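Local coordinates for phosphate-specific transport system accessory protein PhoU homolog (Streptococcus pneumoniae, PDB 2I0M) that probably helps to regulate phosphate uptake, acting as a zinc-binding, all-helical homodimer of the PhoU family, at residues 76-81 with 204-209; 106-111 with 177-182. All coordinates share one frame; numbering follows the deposited sequence.

Contact 1. Residues 76-81 with 204-209; sequences DLRFVI and LVYLET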
ATOM      1  N   ASP A  76      -2.654   3.123 -25.164  1.00 55.61           N
ATOM      2  CA  ASP A  76      -1.211   3.175 -24.969  1.00 54.64           C
ATOM      3  C   ASP A  76      -0.917   4.083 -23.795  1.00 53.65           C
ATOM      4  O   ASP A  76       0.107   3.961 -23.129  1.00 53.52           O
ATOM      5  CB  ASP A  76      -0.522   3.692 -26.236  1.00 54.91           C
ATOM      6  CG  ASP A  76      -0.879   2.875 -27.477  1.00 55.07           C
ATOM      7  OD1 ASP A  76      -0.945   1.627 -27.394  1.00 54.86           O
ATOM      8  OD2 ASP A  76      -1.093   3.486 -28.541  1.00 56.02           O
ATOM      9  N   LEU A  77      -1.845   4.996 -23.549  1.00 52.40           N
ATOM     10  CA  LEU A  77      -1.745   5.927 -22.450  1.00 51.14           C
ATOM     11  C   LEU A  77      -2.023   5.188 -21.147  1.00 49.67           C
ATOM     12  O   LEU A  77      -1.264   5.285 -20.186  1.00 49.13           O
ATOM     13  CB  LEU A  77      -2.747   7.055 -22.668  1.00 51.25           C
ATOM     14  CG  LEU A  77      -2.502   8.407 -22.015  1.00 52.60           C
ATOM     15  CD1 LEU A  77      -3.332   8.529 -20.737  1.00 54.59           C
ATOM     16  CD2 LEU A  77      -1.010   8.652 -21.771  1.00 52.75           C
ATOM     17  N   ARG A  78      -3.116   4.434 -21.146  1.00 48.41           N
ATOM     18  CA  ARG A  78      -3.471   3.558 -20.039  1.00 47.13           C
ATOM     19  C   ARG A  78      -2.345   2.582 -19.755  1.00 45.68           C
ATOM     20  O   ARG A  78      -2.113   2.217 -18.606  1.00 45.67           O
ATOM     21  CB  ARG A  78      -4.768   2.793 -20.344  1.00 47.27           C
ATOM     22  CG  ARG A  78      -5.942   3.710 -20.693  1.00 47.22           C
ATOM     23  CD  ARG A  78      -7.261   3.180 -20.157  1.00 47.59           C
ATOM     24  NE  ARG A  78      -7.654   1.911 -20.765  1.00 48.12           N
ATOM     25  CZ  ARG A  78      -8.344   1.788 -21.897  1.00 48.87           C
ATOM     26  NH1 ARG A  78      -8.714   2.860 -22.587  1.00 48.43           N
ATOM     27  NH2 ARG A  78      -8.652   0.581 -22.349  1.00 49.57           N
ATOM     28  N   PHE A  79      -1.637   2.186 -20.804  1.00 44.21           N
ATOM     29  CA  PHE A  79      -0.573   1.210 -20.673  1.00 43.12           C
ATOM     30  C   PHE A  79       0.605   1.776 -19.906  1.00 42.26           C
ATOM     31  O   PHE A  79       0.968   1.242 -18.886  1.00 41.43           O
ATOM     32  CB  PHE A  79      -0.113   0.651 -22.026  1.00 42.74           C
ATOM     33  CG  PHE A  79       1.047  -0.294 -21.900  1.00 43.61           C
ATOM     34  CD1 PHE A  79       0.835  -1.633 -21.566  1.00 44.59           C
ATOM     35  CD2 PHE A  79       2.351   0.157 -22.056  1.00 42.22           C
ATOM     36  CE1 PHE A  79       1.891  -2.508 -21.431  1.00 44.38           C
ATOM     37  CE2 PHE A  79       3.414  -0.705 -21.905  1.00 44.50           C
ATOM     38  CZ  PHE A  79       3.189  -2.045 -21.597  1.00 44.82           C
ATOM     39  N   VAL A  80       1.196   2.855 -20.413  1.00 42.15           N
ATOM     40  CA  VAL A  80       2.346   3.496 -19.775  1.00 42.01           C
ATOM     41  C   VAL A  80       2.018   3.906 -18.312  1.00 42.47           C
ATOM     42  O   VAL A  80       2.862   3.754 -17.417  1.00 41.86           O
ATOM     43  CB  VAL A  80       2.866   4.677 -20.637  1.00 41.80           C
ATOM     44  CG1 VAL A  80       3.926   5.473 -19.917  1.00 41.52           C
ATOM     45  CG2 VAL A  80       3.407   4.169 -21.959  1.00 42.22           C
ATOM     46  N   ILE A  81       0.791   4.383 -18.079  1.00 42.34           N
ATOM     47  CA  ILE A  81       0.326   4.735 -16.729  1.00 43.32           C
ATOM     48  C   ILE A  81       0.283   3.494 -15.831  1.00 43.37           C
ATOM     49  O   ILE A  81       0.584   3.564 -14.648  1.00 43.71           O
ATOM     50  CB  ILE A  81      -1.078   5.418 -16.761  1.00 43.77           C
ATOM     51  CG1 ILE A  81      -1.000   6.814 -17.422  1.00 44.57           C
ATOM     52  CG2 ILE A  81      -1.677   5.523 -15.341  1.00 44.46           C
ATOM     53  CD1 ILE A  81      -2.366   7.517 -17.622  1.00 43.05           C
ATOM     54  N   LEU A 204      -4.576  -3.733 -14.123  1.00 41.92           N
ATOM     55  CA  LEU A 204      -4.768  -4.558 -15.315  1.00 42.03           C
ATOM     56  C   LEU A 204      -6.232  -4.504 -15.782  1.00 42.01           C
ATOM     57  O   LEU A 204      -6.499  -4.435 -16.990  1.00 41.55           O
ATOM     58  CB  LEU A 204      -4.325  -5.993 -15.018  1.00 42.03           C
ATOM     59  CG  LEU A 204      -3.545  -6.881 -15.999  1.00 43.54           C
ATOM     60  CD1 LEU A 204      -2.732  -6.081 -17.017  1.00 43.96           C
ATOM     61  CD2 LEU A 204      -2.636  -7.860 -15.207  1.00 42.06           C
ATOM     62  N   VAL A 205      -7.181  -4.498 -14.842  1.00 41.91           N
ATOM     63  CA  VAL A 205      -8.589  -4.416 -15.261  1.00 43.00           C
ATOM     64  C   VAL A 205      -8.881  -3.040 -15.869  1.00 42.84           C
ATOM     65  O   VAL A 205      -9.554  -2.953 -16.890  1.00 42.31           O
ATOM     66  CB  VAL A 205      -9.635  -4.929 -14.184  1.00 42.70           C
ATOM     67  CG1 VAL A 205      -9.444  -4.260 -12.869  1.00 45.04           C
ATOM     68  CG2 VAL A 205     -11.087  -4.713 -14.650  1.00 42.83           C
ATOM     69  N   TYR A 206      -8.318  -1.991 -15.259  1.00 43.15           N
ATOM     70  CA  TYR A 206      -8.359  -0.622 -15.772  1.00 43.32           C
ATOM     71  C   TYR A 206      -7.786  -0.504 -17.186  1.00 43.43           C
ATOM     72  O   TYR A 206      -8.248   0.301 -17.991  1.00 42.77           O
ATOM     73  CB  TYR A 206      -7.608   0.313 -14.812  1.00 44.24           C
ATOM     74  CG  TYR A 206      -6.973   1.518 -15.463  1.00 44.25           C
ATOM     75  CD1 TYR A 206      -7.666   2.733 -15.574  1.00 45.96           C
ATOM     76  CD2 TYR A 206      -5.676   1.447 -15.962  1.00 44.20           C
ATOM     77  CE1 TYR A 206      -7.066   3.855 -16.179  1.00 46.53           C
ATOM     78  CE2 TYR A 206      -5.073   2.538 -16.564  1.00 45.50           C
ATOM     79  CZ  TYR A 206      -5.759   3.738 -16.663  1.00 46.79           C
ATOM     80  OH  TYR A 206      -5.129   4.802 -17.272  1.00 48.55           O
ATOM     81  N   LEU A 207      -6.765  -1.299 -17.473  1.00 43.75           N
ATOM     82  CA  LEU A 207      -6.121  -1.275 -18.778  1.00 44.17           C
ATOM     83  C   LEU A 207      -7.066  -1.805 -19.879  1.00 44.84           C
ATOM     84  O   LEU A 207      -7.198  -1.205 -20.947  1.00 45.06           O
ATOM     85  CB  LEU A 207      -4.790  -2.038 -18.705  1.00 44.21           C
ATOM     86  CG  LEU A 207      -3.910  -2.256 -19.937  1.00 44.31           C
ATOM     87  CD1 LEU A 207      -3.612  -0.954 -20.684  1.00 44.06           C
ATOM     88  CD2 LEU A 207      -2.634  -2.970 -19.538  1.00 43.30           C
ATOM     89  N   GLU A 208      -7.756  -2.903 -19.607  1.00 45.59           N
ATOM     90  CA  GLU A 208      -8.696  -3.445 -20.569  1.00 46.71           C
ATOM     91  C   GLU A 208      -9.998  -2.659 -20.600  1.00 47.50           C
ATOM     92  O   GLU A 208     -10.606  -2.485 -21.649  1.00 47.44           O
ATOM     93  CB  GLU A 208      -8.977  -4.920 -20.290  1.00 46.79           C
ATOM     94  CG  GLU A 208      -9.888  -5.543 -21.363  1.00 48.18           C
ATOM     95  CD  GLU A 208      -9.629  -7.009 -21.614  1.00 48.34           C
ATOM     96  OE1 GLU A 208      -9.221  -7.722 -20.686  1.00 48.51           O
ATOM     97  OE2 GLU A 208      -9.850  -7.453 -22.755  1.00 51.15           O
ATOM     98  N   THR A 209     -10.389  -2.160 -19.435  1.00 48.70           N
ATOM     99  CA  THR A 209     -11.690  -1.562 -19.200  1.00 49.78           C
ATOM    100  C   THR A 209     -11.710  -0.052 -19.453  1.00 50.52           C
ATOM    101  O   THR A 209     -12.624   0.457 -20.091  1.00 50.53           O
ATOM    102  CB  THR A 209     -12.125  -1.919 -17.763  1.00 49.89           C
ATOM    103  OG1 THR A 209     -12.682  -3.242 -17.773  1.00 50.76           O
ATOM    104  CG2 THR A 209     -13.137  -0.959 -17.204  1.00 51.31           C
TER

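Contact 2. Residues 106-111 with 177-182; sequences QLKENQ and IPNGTQ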
ATOM      1  N   GLN A 106      16.200 -10.604  13.858  1.00 43.49           N
ATOM      2  CA  GLN A 106      15.750 -10.343  15.214  1.00 44.26           C
ATOM      3  C   GLN A 106      15.260 -11.621  15.889  1.00 44.86           C
ATOM      4  O   GLN A 106      14.960 -11.626  17.092  1.00 44.78           O
ATOM      5  CB  GLN A 106      14.658  -9.265  15.209  1.00 44.25           C
ATOM      6  CG  GLN A 106      15.090  -7.932  14.587  1.00 44.37           C
ATOM      7  CD  GLN A 106      16.199  -7.249  15.376  1.00 45.03           C
ATOM      8  OE1 GLN A 106      15.945  -6.584  16.377  1.00 45.65           O
ATOM      9  NE2 GLN A 106      17.435  -7.407  14.920  1.00 44.78           N
ATOM     10  N   LEU A 107      15.192 -12.702  15.115  1.00 45.57           N
ATOM     11  CA  LEU A 107      14.747 -13.985  15.642  1.00 46.57           C
ATOM     12  C   LEU A 107      15.793 -14.643  16.546  1.00 47.50           C
ATOM     13  O   LEU A 107      16.986 -14.668  16.236  1.00 47.28           O
ATOM     14  CB  LEU A 107      14.322 -14.935  14.517  1.00 46.10           C
ATOM     15  CG  LEU A 107      12.983 -14.646  13.822  1.00 45.83           C
ATOM     16  CD1 LEU A 107      12.699 -15.681  12.741  1.00 44.45           C
ATOM     17  CD2 LEU A 107      11.827 -14.586  14.818  1.00 44.98           C
ATOM     18  N   LYS A 108      15.318 -15.160  17.674  1.00 48.92           N
ATOM     19  CA  LYS A 108      16.157 -15.889  18.621  1.00 50.49           C
ATOM     20  C   LYS A 108      15.730 -17.348  18.657  1.00 51.57           C
ATOM     21  O   LYS A 108      14.537 -17.664  18.600  1.00 51.49           O
ATOM     22  CB  LYS A 108      16.069 -15.279  20.026  1.00 50.33           C
ATOM     23  CG  LYS A 108      16.379 -13.784  20.105  1.00 50.42           C
ATOM     24  CD  LYS A 108      17.879 -13.503  20.032  1.00 50.72           C
ATOM     25  CE  LYS A 108      18.188 -12.039  20.334  1.00 50.95           C
ATOM     26  NZ  LYS A 108      17.677 -11.115  19.279  1.00 50.75           N
ATOM     27  N   GLU A 109      16.717 -18.231  18.742  1.00 53.21           N
ATOM     28  CA  GLU A 109      16.469 -19.660  18.797  1.00 54.78           C
ATOM     29  C   GLU A 109      17.461 -20.338  19.728  1.00 55.85           C
ATOM     30  O   GLU A 109      18.614 -20.528  19.338  1.00 56.13           O
ATOM     31  CB  GLU A 109      16.574 -20.280  17.402  1.00 54.87           C
ATOM     32  CG  GLU A 109      15.251 -20.406  16.663  1.00 55.56           C
ATOM     33  CD  GLU A 109      15.037 -21.811  16.124  1.00 56.08           C
ATOM     34  OE1 GLU A 109      15.213 -22.784  16.899  1.00 56.33           O
ATOM     35  OE2 GLU A 109      14.685 -21.942  14.933  1.00 56.21           O
ATOM     36  N   ASN A 110      17.063 -20.684  20.960  1.00 57.17           N
ATOM     37  CA  ASN A 110      15.791 -20.301  21.625  1.00 58.26           C
ATOM     38  C   ASN A 110      14.435 -20.723  21.006  1.00 59.01           C
ATOM     39  O   ASN A 110      14.378 -21.643  20.178  1.00 59.25           O
ATOM     40  CB  ASN A 110      15.801 -18.809  22.023  1.00 58.13           C
ATOM     41  CG  ASN A 110      16.855 -18.488  23.078  1.00 58.18           C
ATOM     42  OD1 ASN A 110      17.373 -19.378  23.761  1.00 57.55           O
ATOM     43  ND2 ASN A 110      17.175 -17.207  23.215  1.00 58.04           N
ATOM     44  N   GLN A 111      13.362 -20.051  21.432  1.00 59.74           N
ATOM     45  CA  GLN A 111      11.975 -20.450  21.145  1.00 60.42           C
ATOM     46  C   GLN A 111      11.044 -19.238  21.361  1.00 60.73           C
ATOM     47  O   GLN A 111      11.433 -18.312  22.072  1.00 60.96           O
ATOM     48  CB  GLN A 111      11.571 -21.604  22.079  1.00 60.51           C
ATOM     49  CG  GLN A 111      11.678 -21.281  23.574  1.00 60.77           C
ATOM     50  CD  GLN A 111      10.744 -22.116  24.441  1.00 61.38           C
ATOM     51  OE1 GLN A 111       9.864 -21.578  25.114  1.00 61.48           O
ATOM     52  NE2 GLN A 111      10.936 -23.434  24.430  1.00 61.80           N
ATOM     53  N   ILE A 177       7.545 -12.822  23.616  1.00 53.23           N
ATOM     54  CA  ILE A 177       7.195 -11.721  22.709  1.00 52.65           C
ATOM     55  C   ILE A 177       8.293 -11.122  21.802  1.00 52.00           C
ATOM     56  O   ILE A 177       7.955 -10.487  20.799  1.00 51.85           O
ATOM     57  CB  ILE A 177       6.443 -10.566  23.460  1.00 52.73           C
ATOM     58  CG1 ILE A 177       7.382  -9.804  24.404  1.00 52.74           C
ATOM     59  CG2 ILE A 177       5.210 -11.108  24.194  1.00 52.90           C
ATOM     60  CD1 ILE A 177       6.980  -8.364  24.652  1.00 52.77           C
ATOM     61  N   PRO A 178       9.590 -11.276  22.159  1.00 51.37           N
ATOM     62  CA  PRO A 178      10.611 -10.880  21.181  1.00 50.74           C
ATOM     63  C   PRO A 178      10.350 -11.488  19.803  1.00 50.01           C
ATOM     64  O   PRO A 178      10.249 -10.755  18.817  1.00 49.79           O
ATOM     65  CB  PRO A 178      11.915 -11.436  21.778  1.00 50.70           C
ATOM     66  CG  PRO A 178      11.494 -12.317  22.922  1.00 51.17           C
ATOM     67  CD  PRO A 178      10.213 -11.745  23.408  1.00 51.27           C
ATOM     68  N   ASN A 179      10.218 -12.812  19.759  1.00 49.14           N
ATOM     69  CA  ASN A 179       9.906 -13.532  18.537  1.00 48.52           C
ATOM     70  C   ASN A 179       8.489 -13.293  18.044  1.00 48.20           C
ATOM     71  O   ASN A 179       8.259 -13.193  16.839  1.00 48.19           O
ATOM     72  CB  ASN A 179      10.131 -15.029  18.723  1.00 48.44           C
ATOM     73  CG  ASN A 179      11.559 -15.447  18.443  1.00 48.12           C
ATOM     74  OD1 ASN A 179      11.825 -16.621  18.207  1.00 48.17           O
ATOM     75  ND2 ASN A 179      12.484 -14.494  18.472  1.00 47.61           N
ATOM     76  N   GLY A 180       7.547 -13.218  18.982  1.00 47.69           N
ATOM     77  CA  GLY A 180       6.140 -12.995  18.662  1.00 46.96           C
ATOM     78  C   GLY A 180       5.981 -11.755  17.817  1.00 46.58           C
ATOM     79  O   GLY A 180       5.451 -11.821  16.706  1.00 46.57           O
ATOM     80  N   THR A 181       6.474 -10.636  18.350  1.00 46.21           N
ATOM     81  CA  THR A 181       6.500  -9.336  17.673  1.00 45.70           C
ATOM     82  C   THR A 181       7.102  -9.439  16.266  1.00 45.52           C
ATOM     83  O   THR A 181       6.621  -8.793  15.329  1.00 45.67           O
ATOM     84  CB  THR A 181       7.282  -8.291  18.518  1.00 45.64           C
ATOM     85  OG1 THR A 181       6.787  -8.288  19.863  1.00 45.69           O
ATOM     86  CG2 THR A 181       7.131  -6.895  17.951  1.00 46.25           C
ATOM     87  N   GLN A 182       8.133 -10.270  16.123  1.00 45.10           N
ATOM     88  CA  GLN A 182       8.804 -10.468  14.841  1.00 44.47           C
ATOM     89  C   GLN A 182       7.937 -11.248  13.846  1.00 44.26           C
ATOM     90  O   GLN A 182       7.850 -10.872  12.669  1.00 44.48           O
ATOM     91  CB  GLN A 182      10.181 -11.120  15.033  1.00 44.44           C
ATOM     92  CG  GLN A 182      11.204 -10.253  15.795  1.00 44.30           C
ATOM     93  CD  GLN A 182      11.351  -8.833  15.230  1.00 44.45           C
ATOM     94  OE1 GLN A 182      11.455  -8.637  14.015  1.00 44.30           O
ATOM     95  NE2 GLN A 182      11.368  -7.842  16.116  1.00 42.68           N
TER

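Contact 1. Residues 76-81 with 204-209
R78 reaches from helix 74-105 to the C-terminal turn of helix 177-209, where Y206 and L207 receive it; segments 76-81 and 204-209 run antiparallel (170°) in the all-helical PhoU fold, their axes 9.2 Å apart at closest. Followed outward, the R78 chain first lies against the tyrosine: CB sits 3.8 Å from Y206 CE2, and CG is 3.7 Å from Y206 OH. A bend at chi2 sets CD over the ring face in a CH-pi contact, 4.2 Å from the ring centroid, and one at chi3 (-65°) turns NE to the helix end, where it makes weak hydrogen bonds to the backbone O atoms of Y206 and L207. The firm bond comes from NH2, which donates to L207 O at 2.7 Å with the acceptor near the guanidinium plane. Carbonyls of a last helical turn have few backbone N-H groups left to bind, and a cation placed there probably also suits the negative end of the helix dipole. The Y206 ring is turned 81° from the guanidinium, and R203 makes a cation-pi contact with it. I81 CD1 touches Y206 OH. Beside the arginine, L207 CD1 packs 3.7 Å from F79 N and 4.1 Å from F79 CB.

Contact 2. Residues 106-111 with 177-182
The loop that follows helix 74-105, on the way to helix 117-136, lies against the first turns of helix 177-209, and the contact closes one end of the helical PhoU fold. Its backbone is closest where L107 faces N179, with CA atoms 5.7 Å apart. N179 is buried and presents its carboxamide to the extended backbone of K108: one end of the amide lies beside K108 N and the other beside K108 O, a placement that may let a single side chain serve both polar groups of one residue. The assignment of the amide's O and N is uncertain. L107 supplies an apolar neighbour: its CD2 lies 3.7 Å from N179 CG and 3.8 Å from Q182 CB, bridging residues one helical turn apart, and its side chain crosses that of N179 at about a right angle. The L107 carbonyl O, meanwhile, accepts a hydrogen bond from K39 NZ, which ties the loop to helix 39-66. Within the helix, T181 OG1 and T181 N both donate to I177 O, from opposite faces of its carbonyl plane. The CB and CG of Q106 lie against the amide group of Q182, and the two amide planes are turned 78° apart. With CG anti to the carbonyl carbon (chi1 -65°) and a bend at chi2, Q182 brings its CD to 3.3 Å from Q106 CB.

In the fold
The two contacts lie on opposite sides of the chain's centre, 44 Å between their centres and about 30 Å between nearest atoms. Helix 177-209 is common to both: its N-terminal turns enter contact 2 and its C-terminal turn contact 1. Helix 74-105 carries residues 76-81 near its start and leads into the loop of contact 2. Along the chain the order is 76-81, 106-111, 177-182, 204-209, so contact 2 is nested inside contact 1. Together they hold helix 177-209 at its two ends, to helix 74-105 at one and to the loop following that helix at the other. Contact 1 also borders the dimer, where I81 packs on E60 of the second subunit.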